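Local structure of glutathione S-transferase family protein (Pseudomonas putida, 3LXZ) at residues N15-A20 with S61-I66; K24-E29 with D68-T73; E43-P46 with P51-E54. The protein probably catalyses the conjugation of reduced glutathione to a wide range of hydrophobic electrophiles. One frame throughout, in Å; residues are numbered along the deposited sequence.

Contact 1: N15-A20 with S61-I66; sequences NMVKLA and SETSVI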
# COMPACT_ATOMS: atom_id res chain seq x y z
N ASN A 15 -14.64 -8.23 -0.81
CA ASN A 15 -15.29 -8.78 0.39
C ASN A 15 -14.96 -8.02 1.68
O ASN A 15 -15.80 -7.89 2.59
CB ASN A 15 -15.08 -10.30 0.49
CG ASN A 15 -15.96 -11.07 -0.49
OD1 ASN A 15 -17.04 -10.61 -0.87
ND2 ASN A 15 -15.50 -12.25 -0.90
N MSE A 16 -13.75 -7.48 1.73
CA MSE A 16 -13.33 -6.62 2.84
C MSE A 16 -14.20 -5.37 2.95
O MSE A 16 -14.67 -5.06 4.03
CB MSE A 16 -11.84 -6.24 2.68
CG MSE A 16 -10.82 -7.39 2.81
SE MSE A 16 -9.11 -6.61 2.20
CE MSE A 16 -8.19 -8.20 1.45
N VAL A 17 -14.43 -4.67 1.84
CA VAL A 17 -15.33 -3.52 1.89
C VAL A 17 -16.75 -3.95 2.23
O VAL A 17 -17.41 -3.31 3.06
CB VAL A 17 -15.27 -2.69 0.63
CG1 VAL A 17 -16.22 -1.47 0.75
CG2 VAL A 17 -13.79 -2.18 0.47
N LYS A 18 -17.21 -5.02 1.58
CA LYS A 18 -18.56 -5.54 1.81
C LYS A 18 -18.80 -5.85 3.29
O LYS A 18 -19.85 -5.44 3.86
CB LYS A 18 -18.80 -6.74 0.91
CG LYS A 18 -20.17 -7.42 1.03
CD LYS A 18 -20.36 -8.33 -0.21
CE LYS A 18 -21.66 -9.14 -0.16
NZ LYS A 18 -21.69 -10.06 -1.34
N LEU A 19 -17.84 -6.53 3.94
CA LEU A 19 -17.99 -6.79 5.37
C LEU A 19 -18.07 -5.51 6.19
O LEU A 19 -18.86 -5.44 7.14
CB LEU A 19 -16.89 -7.70 5.89
CG LEU A 19 -17.00 -8.22 7.34
CD1 LEU A 19 -18.38 -8.87 7.59
CD2 LEU A 19 -15.87 -9.21 7.57
N ALA A 20 -17.27 -4.49 5.83
CA ALA A 20 -17.25 -3.23 6.59
C ALA A 20 -18.64 -2.60 6.51
O ALA A 20 -19.18 -2.16 7.52
CB ALA A 20 -16.19 -2.26 6.02
N SER A 61 -11.19 4.08 -5.75
CA SER A 61 -10.66 2.73 -5.83
C SER A 61 -9.69 2.48 -4.68
O SER A 61 -9.38 3.40 -3.94
CB SER A 61 -9.96 2.51 -7.20
OG SER A 61 -8.73 3.21 -7.22
N GLU A 62 -9.22 1.23 -4.53
CA GLU A 62 -8.25 0.79 -3.48
C GLU A 62 -8.95 0.54 -2.14
O GLU A 62 -9.40 1.50 -1.48
CB GLU A 62 -7.08 1.76 -3.25
CG GLU A 62 -6.22 2.04 -4.51
CD GLU A 62 -5.44 0.83 -4.99
OE1 GLU A 62 -5.07 -0.04 -4.16
OE2 GLU A 62 -5.14 0.75 -6.21
N THR A 63 -9.05 -0.73 -1.75
CA THR A 63 -9.74 -1.09 -0.49
C THR A 63 -9.31 -0.22 0.70
O THR A 63 -10.17 0.32 1.44
CB THR A 63 -9.59 -2.61 -0.18
OG1 THR A 63 -10.42 -3.34 -1.10
CG2 THR A 63 -10.03 -2.94 1.26
N SER A 64 -8.01 -0.08 0.90
CA SER A 64 -7.54 0.69 2.06
C SER A 64 -8.12 2.11 2.03
O SER A 64 -8.55 2.62 3.07
CB SER A 64 -6.02 0.72 2.15
OG SER A 64 -5.47 1.39 1.04
N VAL A 65 -8.12 2.74 0.85
CA VAL A 65 -8.64 4.11 0.68
C VAL A 65 -10.15 4.17 0.92
O VAL A 65 -10.67 5.05 1.67
CB VAL A 65 -8.30 4.64 -0.74
CG1 VAL A 65 -9.07 5.98 -1.07
CG2 VAL A 65 -6.80 4.79 -0.91
N ILE A 66 -10.86 3.22 0.31
CA ILE A 66 -12.31 3.10 0.45
C ILE A 66 -12.74 2.94 1.92
O ILE A 66 -13.67 3.64 2.41
CB ILE A 66 -12.85 1.96 -0.43
CG1 ILE A 66 -12.75 2.35 -1.88
CG2 ILE A 66 -14.30 1.64 -0.09
CD1 ILE A 66 -12.75 1.12 -2.84
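V17 on helix 12-23 reaches across to I66 and T63 on the first turn of helix 63-73, and everything that passes between the two segments is van der Waals packing. The apolar pair is V17 with I66. CG1 of V17 lies 3.8 Å from CG2 of I66, and the other valine methyl, CG2, sits almost as near the same atom, so the I66 branch is straddled by both; the two side chains are set roughly perpendicular. I66 can offer that branch because its CG2 stands opposite the backbone N, with CG1 swung beside the N instead (chi1 -70°).

A second group of contacts is made on T63. Its methyl CG2 is 3.9 Å from the SE of selenomethionine M16, whose extended chain runs crosswise to the threonine, and lies equally near V17 CG2. The hydroxyl is not bonded across this contact: OG1 of T63 only brushes V17 CG2 at 3.9 Å and hydrogen-bonds instead to the backbone O of Y13. T63 is a glutathione-binding residue, and the packing and that bond are consistent with holding it in place for the ligand.

Within the thioredoxin-like N-terminal domain the contact sets two helices side by side. P51, just ahead of strand 52-55, touches T63, V17 extends on to L67 and I70, and M16 also packs on helix 154-174 of the helical C-terminal domain.

Contact 2: K24-E29 with D68-T73; sequences KGLTFE and DYIEQT
K24 and E71 meet because both chains bend: the lysine runs straight through chi2, then turns at chi3 (95°) and again at chi4, while E71, whose CB leaves its helix away from K24, folds back at chi2 (-42°) and brings its carboxylate round. The result is a salt bridge with NZ of K24 2.8 Å from OE1 of E71, reached on the syn side but tilted 29° out of the carboxylate plane. OE2 of E71 is also near NZ, at 3.1 Å, but takes its hydrogen bond from the backbone N of L79. A water accepts from K24 NZ at 3.1 Å and donates to the backbone O of E71 at 2.6 Å, a second bridge between the same two residues.

Beside the salt bridge, CG2 of I70 touches two aliphatic groups, CD of K24 and CD1 of L26, the latter at 3.9 Å. L26 and I70 lie alongside, running opposite ways, and both also rest on L21 of helix 12-23. G25 closes that helix in a Schellman motif, turning the chain from K24 to L26.

With NZ also bonded to the backbone O of K77, the ammonium ties the end of helix 12-23 to helix 63-73 and to the chain beyond it, and the carboxylate alongside probably favours its charged form.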
# COMPACT_ATOMS: atom_id res chain seq x y z
N LYS A 24 -21.27 -2.23 9.64
CA LYS A 24 -21.74 -0.90 9.96
C LYS A 24 -23.26 -0.68 9.72
O LYS A 24 -23.76 0.41 9.98
CB LYS A 24 -20.89 0.13 9.19
CG LYS A 24 -19.48 0.29 9.74
CD LYS A 24 -18.64 1.29 8.90
CE LYS A 24 -18.70 2.67 9.50
NZ LYS A 24 -17.86 2.74 10.74
N GLY A 25 -23.95 -1.70 9.21
CA GLY A 25 -25.40 -1.65 8.92
C GLY A 25 -25.74 -0.61 7.87
O GLY A 25 -26.82 -0.03 7.90
N LEU A 26 -24.81 -0.38 6.94
CA LEU A 26 -25.00 0.62 5.88
C LEU A 26 -25.70 0.07 4.64
O LEU A 26 -25.49 -1.08 4.24
CB LEU A 26 -23.64 1.24 5.48
CG LEU A 26 -22.91 1.94 6.63
CD1 LEU A 26 -21.46 2.28 6.24
CD2 LEU A 26 -23.68 3.21 7.04
N THR A 27 -26.53 0.91 4.02
CA THR A 27 -27.17 0.54 2.75
C THR A 27 -26.17 0.68 1.62
O THR A 27 -25.41 1.66 1.57
CB THR A 27 -28.36 1.47 2.44
OG1 THR A 27 -29.28 1.42 3.52
CG2 THR A 27 -29.07 1.01 1.16
N PHE A 28 -26.14 -0.32 0.73
CA PHE A 28 -25.31 -0.28 -0.46
C PHE A 28 -25.84 -1.16 -1.57
O PHE A 28 -26.50 -2.16 -1.32
CB PHE A 28 -23.85 -0.67 -0.13
CG PHE A 28 -23.68 -2.09 0.33
CD1 PHE A 28 -23.95 -2.46 1.65
CD2 PHE A 28 -23.19 -3.07 -0.55
CE1 PHE A 28 -23.78 -3.77 2.08
CE2 PHE A 28 -23.01 -4.39 -0.14
CZ PHE A 28 -23.29 -4.74 1.19
N GLU A 29 -25.51 -0.81 -2.80
CA GLU A 29 -25.91 -1.59 -3.95
C GLU A 29 -24.67 -2.24 -4.55
O GLU A 29 -23.63 -1.59 -4.68
CB GLU A 29 -26.63 -0.68 -4.96
CG GLU A 29 -27.02 -1.32 -6.28
CD GLU A 29 -27.50 -0.28 -7.33
OE1 GLU A 29 -27.83 0.87 -6.95
OE2 GLU A 29 -27.53 -0.63 -8.53
N ASP A 68 -11.14 3.84 4.63
CA ASP A 68 -10.89 5.08 5.35
C ASP A 68 -11.97 6.13 5.09
O ASP A 68 -12.41 6.80 6.04
CB ASP A 68 -9.52 5.66 4.99
CG ASP A 68 -8.38 5.08 5.81
OD1 ASP A 68 -8.61 4.38 6.85
OD2 ASP A 68 -7.23 5.33 5.39
N TYR A 69 -12.37 6.26 3.82
CA TYR A 69 -13.48 7.13 3.43
C TYR A 69 -14.76 6.72 4.13
O TYR A 69 -15.45 7.57 4.67
CB TYR A 69 -13.70 7.11 1.93
CG TYR A 69 -14.82 8.01 1.46
CD1 TYR A 69 -14.64 9.38 1.32
CD2 TYR A 69 -16.06 7.48 1.15
CE1 TYR A 69 -15.69 10.21 0.87
CE2 TYR A 69 -17.12 8.29 0.72
CZ TYR A 69 -16.91 9.66 0.58
OH TYR A 69 -17.94 10.45 0.13
N ILE A 70 -15.06 5.42 4.16
CA ILE A 70 -16.26 4.94 4.85
C ILE A 70 -16.27 5.29 6.34
O ILE A 70 -17.29 5.79 6.86
CB ILE A 70 -16.51 3.44 4.59
CG1 ILE A 70 -16.89 3.21 3.14
CG2 ILE A 70 -17.67 2.90 5.45
CD1 ILE A 70 -16.89 1.72 2.74
N GLU A 71 -15.15 5.05 7.04
CA GLU A 71 -15.04 5.42 8.46
C GLU A 71 -15.37 6.89 8.76
O GLU A 71 -16.11 7.21 9.69
CB GLU A 71 -13.65 5.09 9.01
CG GLU A 71 -13.45 3.67 9.47
CD GLU A 71 -14.65 3.10 10.26
OE1 GLU A 71 -15.35 2.29 9.63
OE2 GLU A 71 -14.89 3.47 11.45
N GLN A 72 -14.77 7.76 7.94
CA GLN A 72 -14.85 9.19 8.04
C GLN A 72 -16.25 9.73 7.78
O GLN A 72 -16.68 10.66 8.45
CB GLN A 72 -13.93 9.74 6.95
CG GLN A 72 -13.93 11.20 6.84
CD GLN A 72 -12.69 11.74 7.40
OE1 GLN A 72 -11.78 12.14 6.66
NE2 GLN A 72 -12.59 11.68 8.74
N THR A 73 -16.94 9.16 6.80
CA THR A 73 -18.16 9.77 6.28
C THR A 73 -19.45 9.09 6.71
O THR A 73 -20.52 9.70 6.66
CB THR A 73 -18.15 9.89 4.74
OG1 THR A 73 -18.06 8.59 4.12
CG2 THR A 73 -17.00 10.80 4.27
O HOH W 1 -18.02 5.85 10.88

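Contact 3: E43-P46 with P51-E54; sequences EVSP and PVLE
V52, at the start of strand 52-55, points its side chain at the loop 43-46, and its two methyls divide most of their contacts between V44 and S45. CB is the least engaged, 4.1 Å from CG1 of V44. From it CG1 extends opposite the backbone N (chi1 -172°) to lie 3.9 Å from CG1 of V44, the two valines crossing at a slant, and 3.8 Å from the backbone O of V44. The other methyl, CG2, takes the serine: it sits 3.6 Å from CB of S45 and equally close to its OG.

That hydroxyl makes its hydrogen bond with the backbone O of K49, a glutathione-binding residue, and so links S45 to the turn that leads into strand 52-55. An alanine in place of V52 would take away the two methyls that meet V44 and S45, and is likely to leave a gap between loop 43-46 and the strand, with V44 and S45 less firmly packed.

The neighbours Y6 and F59 touch both valines, extending the apolar patch along the sheet. P51, which follows a cis peptide bond as in other thioredoxin-like glutathione transferases, directs its ring to the helices instead. The contact itself is thus apolar, and the one polar side-chain group at it, the S45 hydroxyl, is satisfied by K49 O.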
# COMPACT_ATOMS: atom_id res chain seq x y z
N GLU A 43 -11.74 3.47 -17.02
CA GLU A 43 -12.46 4.68 -16.69
C GLU A 43 -13.14 4.65 -15.32
O GLU A 43 -13.40 5.69 -14.72
CB GLU A 43 -13.50 5.00 -17.78
CG GLU A 43 -12.92 5.69 -19.00
CD GLU A 43 -14.01 6.45 -19.72
OE1 GLU A 43 -14.00 7.70 -19.67
OE2 GLU A 43 -14.91 5.76 -20.25
N VAL A 44 -13.42 3.45 -14.83
CA VAL A 44 -13.99 3.31 -13.49
C VAL A 44 -12.88 3.15 -12.43
O VAL A 44 -12.90 3.80 -11.37
CB VAL A 44 -14.91 2.07 -13.38
CG1 VAL A 44 -15.51 1.96 -11.94
CG2 VAL A 44 -15.99 2.09 -14.51
N SER A 45 -11.93 2.28 -12.73
CA SER A 45 -10.86 1.95 -11.81
C SER A 45 -9.52 2.14 -12.50
O SER A 45 -9.22 1.38 -13.40
CB SER A 45 -10.98 0.51 -11.38
OG SER A 45 -10.16 0.30 -10.24
N PRO A 46 -8.73 3.14 -12.08
CA PRO A 46 -7.65 3.59 -12.97
C PRO A 46 -6.46 2.67 -13.18
O PRO A 46 -5.72 2.92 -14.08
CB PRO A 46 -7.15 4.89 -12.36
CG PRO A 46 -7.99 5.16 -11.10
CD PRO A 46 -9.06 4.13 -11.02
N PRO A 51 -11.99 -3.45 -5.39
CA PRO A 51 -13.28 -2.84 -5.73
C PRO A 51 -13.22 -1.35 -6.01
O PRO A 51 -12.20 -0.74 -5.81
CB PRO A 51 -14.09 -3.05 -4.45
CG PRO A 51 -13.03 -2.88 -3.37
CD PRO A 51 -11.81 -3.54 -3.93
N VAL A 52 -14.37 -0.77 -6.41
CA VAL A 52 -14.51 0.68 -6.55
C VAL A 52 -15.79 1.10 -5.81
O VAL A 52 -16.82 0.44 -5.96
CB VAL A 52 -14.55 1.10 -8.03
CG1 VAL A 52 -14.51 2.62 -8.18
CG2 VAL A 52 -13.38 0.52 -8.76
N LEU A 53 -15.71 2.15 -5.00
CA LEU A 53 -16.89 2.72 -4.34
C LEU A 53 -17.41 3.89 -5.15
O LEU A 53 -16.64 4.81 -5.45
CB LEU A 53 -16.57 3.24 -2.95
CG LEU A 53 -17.78 3.61 -2.07
CD1 LEU A 53 -18.55 2.35 -1.61
CD2 LEU A 53 -17.34 4.44 -0.88
N GLU A 54 -18.69 3.88 -5.50
CA GLU A 54 -19.25 5.04 -6.18
C GLU A 54 -19.99 5.90 -5.19
O GLU A 54 -20.90 5.43 -4.50
CB GLU A 54 -20.15 4.63 -7.36
CG GLU A 54 -20.56 5.88 -8.21
CD GLU A 54 -21.38 5.54 -9.48
OE1 GLU A 54 -21.99 4.46 -9.53
OE2 GLU A 54 -21.42 6.37 -10.42

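In the fold
From the N terminus, the chain passes strand 3-7 and enters helix 12-23, where contact 1 begins; K24-E29 follows directly, leading into strand 28-32. Contact 3 comes next and closes a short loop of four residues, lying wholly within the longer loops that contacts 1 and 2 close. Those two cross, since their segments alternate along the chain, and both finish on helix 63-73, contact 1 at its first turn and contact 2 at its last. They also meet where K18 packs on F28, and contact 3 joins them through L53 against Y69 and P51 O against I66. Together they tie helices 12-23 and 63-73, on one side of the sheet, to each other, and hold loop 43-46 against strand 52-55.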